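Local coordinates for staphylococcus aureus CymR (Staphylococcus aureus, PDB 3T8R), which probably regulates transcription by binding DNA as a dimeric Rrf2-type winged-helix factor, and senses oxidation through a thiol, at residues Q26-L31 and G67-V72. Numbering follows the deposited sequence.
Sequences QGCISL and GYQLRV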
ATOM      1  N   GLN A  26      -3.271  13.189  31.744  1.00 56.14           N
ATOM      2  CA  GLN A  26      -3.929  12.471  32.836  1.00 54.20           C
ATOM      3  C   GLN A  26      -3.011  11.449  33.500  1.00 53.45           C
ATOM      4  O   GLN A  26      -3.466  10.392  33.946  1.00 59.21           O
ATOM      5  CB  GLN A  26      -5.176  11.756  32.327  1.00 50.15           C
ATOM      6  CG  GLN A  26      -6.176  12.648  31.642  1.00 50.08           C
ATOM      7  CD  GLN A  26      -7.337  11.859  31.085  1.00 54.98           C
ATOM      8  OE1 GLN A  26      -8.406  11.790  31.692  1.00 63.26           O
ATOM      9  NE2 GLN A  26      -7.130  11.240  29.928  1.00 54.15           N
ATOM     10  N   GLY A  27      -1.724  11.755  33.568  1.00 49.76           N
ATOM     11  CA  GLY A  27      -0.781  10.841  34.181  1.00 48.73           C
ATOM     12  C   GLY A  27      -0.229   9.847  33.180  1.00 51.28           C
ATOM     13  O   GLY A  27       0.069  10.207  32.040  1.00 50.99           O
ATOM     14  N   CYS A  28      -0.118   8.588  33.587  1.00 48.06           N
ATOM     15  CA  CYS A  28       0.612   7.616  32.785  1.00 43.14           C
ATOM     16  C   CYS A  28      -0.109   6.300  32.538  1.00 44.18           C
ATOM     17  O   CYS A  28      -1.074   5.953  33.221  1.00 45.94           O
ATOM     18  CB  CYS A  28       1.965   7.334  33.432  1.00 43.63           C
ATOM     19  SG  CYS A  28       2.972   8.810  33.624  1.00 58.37           S
ATOM     20  N   ILE A  29       0.377   5.576  31.535  1.00 38.51           N
ATOM     21  CA  ILE A  29      -0.071   4.224  31.274  1.00 37.72           C
ATOM     22  C   ILE A  29       1.140   3.308  31.359  1.00 36.82           C
ATOM     23  O   ILE A  29       2.196   3.607  30.795  1.00 32.65           O
ATOM     24  CB  ILE A  29      -0.700   4.099  29.886  1.00 35.86           C
ATOM     25  CG1 ILE A  29      -1.785   5.162  29.697  1.00 42.06           C
ATOM     26  CG2 ILE A  29      -1.293   2.707  29.688  1.00 42.18           C
ATOM     27  CD1 ILE A  29      -2.876   5.101  30.749  1.00 45.47           C
ATOM     28  N   SER A  30       0.997   2.202  32.080  1.00 37.78           N
ATOM     29  CA  SER A  30       2.100   1.262  32.226  1.00 34.96           C
ATOM     30  C   SER A  30       2.354   0.559  30.909  1.00 32.97           C
ATOM     31  O   SER A  30       1.422   0.288  30.149  1.00 33.48           O
ATOM     32  CB  SER A  30       1.801   0.231  33.316  1.00 35.88           C
ATOM     33  OG  SER A  30       0.679  -0.557  32.969  1.00 34.47           O
ATOM     34  N   LEU A  31       3.621   0.273  30.633  1.00 33.84           N
ATOM     35  CA  LEU A  31       3.958  -0.540  29.476  1.00 31.39           C
ATOM     36  C   LEU A  31       3.242  -1.864  29.612  1.00 33.18           C
ATOM     37  O   LEU A  31       2.697  -2.399  28.643  1.00 32.87           O
ATOM     38  CB  LEU A  31       5.463  -0.790  29.406  1.00 36.63           C
ATOM     39  CG  LEU A  31       6.262   0.226  28.592  1.00 39.18           C
ATOM     40  CD1 LEU A  31       7.501  -0.439  28.010  1.00 38.90           C
ATOM     41  CD2 LEU A  31       5.401   0.796  27.484  1.00 38.36           C
ATOM     42  N   GLY A  67       6.199   3.378  33.048  1.00 39.88           N
ATOM     43  CA  GLY A  67       4.935   4.056  32.799  1.00 35.81           C
ATOM     44  C   GLY A  67       5.191   5.238  31.890  1.00 32.73           C
ATOM     45  O   GLY A  67       6.209   5.914  32.029  1.00 32.77           O
ATOM     46  N   TYR A  68       4.275   5.488  30.959  1.00 33.16           N
ATOM     47  CA  TYR A  68       4.533   6.441  29.884  1.00 28.06           C
ATOM     48  C   TYR A  68       3.421   7.454  29.650  1.00 28.04           C
ATOM     49  O   TYR A  68       2.269   7.226  30.007  1.00 25.57           O
ATOM     50  CB  TYR A  68       4.810   5.682  28.587  1.00 22.73           C
ATOM     51  CG  TYR A  68       6.184   5.076  28.580  1.00 26.54           C
ATOM     52  CD1 TYR A  68       7.273   5.793  28.107  1.00 25.16           C
ATOM     53  CD2 TYR A  68       6.406   3.800  29.091  1.00 31.12           C
ATOM     54  CE1 TYR A  68       8.539   5.253  28.114  1.00 29.57           C
ATOM     55  CE2 TYR A  68       7.685   3.254  29.103  1.00 32.09           C
ATOM     56  CZ  TYR A  68       8.739   3.986  28.611  1.00 29.99           C
ATOM     57  OH  TYR A  68      10.011   3.458  28.605  1.00 39.30           O
ATOM     58  N   GLN A  69       3.791   8.573  29.027  1.00 23.40           N
ATOM     59  CA  GLN A  69       2.836   9.601  28.652  1.00 25.13           C
ATOM     60  C   GLN A  69       3.350  10.311  27.400  1.00 22.55           C
ATOM     61  O   GLN A  69       4.538  10.272  27.098  1.00 22.34           O
ATOM     62  CB  GLN A  69       2.634  10.598  29.796  1.00 26.24           C
ATOM     63  CG  GLN A  69       3.824  11.505  30.034  1.00 29.09           C
ATOM     64  CD  GLN A  69       3.683  12.374  31.279  1.00 36.81           C
ATOM     65  OE1 GLN A  69       2.681  12.307  31.991  1.00 43.54           O
ATOM     66  NE2 GLN A  69       4.696  13.191  31.544  1.00 33.06           N
ATOM     67  N   LEU A  70       2.448  10.931  26.653  1.00 22.46           N
ATOM     68  CA  LEU A  70       2.866  11.797  25.568  1.00 19.68           C
ATOM     69  C   LEU A  70       3.735  12.923  26.114  1.00 24.32           C
ATOM     70  O   LEU A  70       3.455  13.470  27.171  1.00 24.79           O
ATOM     71  CB  LEU A  70       1.632  12.406  24.930  1.00 24.47           C
ATOM     72  CG  LEU A  70       1.292  12.099  23.480  1.00 28.15           C
ATOM     73  CD1 LEU A  70       1.535  10.648  23.102  1.00 23.22           C
ATOM     74  CD2 LEU A  70      -0.139  12.512  23.265  1.00 23.99           C
ATOM     75  N   ARG A  71       4.792  13.264  25.393  1.00 22.47           N
ATOM     76  CA  ARG A  71       5.616  14.398  25.755  1.00 22.03           C
ATOM     77  C   ARG A  71       5.270  15.606  24.889  1.00 24.69           C
ATOM     78  O   ARG A  71       5.486  16.759  25.285  1.00 25.96           O
ATOM     79  CB  ARG A  71       7.088  14.036  25.592  1.00 28.21           C
ATOM     80  CG  ARG A  71       7.984  15.223  25.748  1.00 27.70           C
ATOM     81  CD  ARG A  71       9.445  14.895  25.565  1.00 27.85           C
ATOM     82  NE  ARG A  71      10.181  16.150  25.603  1.00 32.23           N
ATOM     83  CZ  ARG A  71      10.358  16.929  24.541  1.00 31.51           C
ATOM     84  NH1 ARG A  71       9.877  16.556  23.363  1.00 27.08           N
ATOM     85  NH2 ARG A  71      11.022  18.075  24.654  1.00 26.55           N
ATOM     86  N   VAL A  72       4.740  15.321  23.703  1.00 23.44           N
ATOM     87  CA  VAL A  72       4.308  16.322  22.751  1.00 26.13           C
ATOM     88  C   VAL A  72       2.810  16.132  22.552  1.00 25.07           C
ATOM     89  O   VAL A  72       2.332  14.994  22.503  1.00 27.61           O
ATOM     90  CB  VAL A  72       5.067  16.130  21.421  1.00 29.29           C
ATOM     91  CG1 VAL A  72       4.307  16.725  20.248  1.00 29.71           C
ATOM     92  CG2 VAL A  72       6.481  16.728  21.551  1.00 27.45           C
TER
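Ile29 and Tyr68 form an antiparallel hydrogen-bonded pair that joins the short strand 29-30 to strand 67-70, the middle strand of a three-stranded antiparallel sheet. This is the arrangement of a winged helix-turn-helix domain: the strand before the helix-turn-helix is laid against the returning strand of the wing, consistent with the Rrf2 family. Two backbone bonds define the pair. The amide of Ile29 N reaches Tyr68 O at 2.9 Å, with 164° at the hydrogen. The return bond, Tyr68 N to Ile29 O at 2.8 Å, has 157° at its hydrogen.

Beside this pair Ser30 faces Gly67 in a non-hydrogen-bonded position, where the CA atoms of Ser30 and Gly67 are 4.0 Å apart, and Gly67 CA also makes a CA-H...O contact with Ile29 O. Cys28 lies on the other flank: its CA makes a CA-H...O contact with Tyr68 O at 3.3 Å, and its CB packs against that same oxygen. With SG anti to the carbonyl carbon (chi1 -58°), the sulfur stays 4.0 Å from Tyr68 O. One residue further along each segment, Gln69 brings its CB to 3.4 Å from Gly27 O.

The apolar side-chain contact is between Leu31 and Tyr68, which approach at a slant: Leu31 CD2 meets Tyr68 CD2 at 3.6 Å, and the tightest apolar approach is Leu31 CG to Tyr68 CE2, 3.4 Å, oblique to the ring. Helix 42-54 packs on both, with Val49 touching each of them, while Ile58 and Ser60 of strand 58-60 also touch Tyr68. Ser30, at the N-cap position, caps the first turn of helix 31-37 by a hydrogen bond from Ser33 N to Ser30 OG.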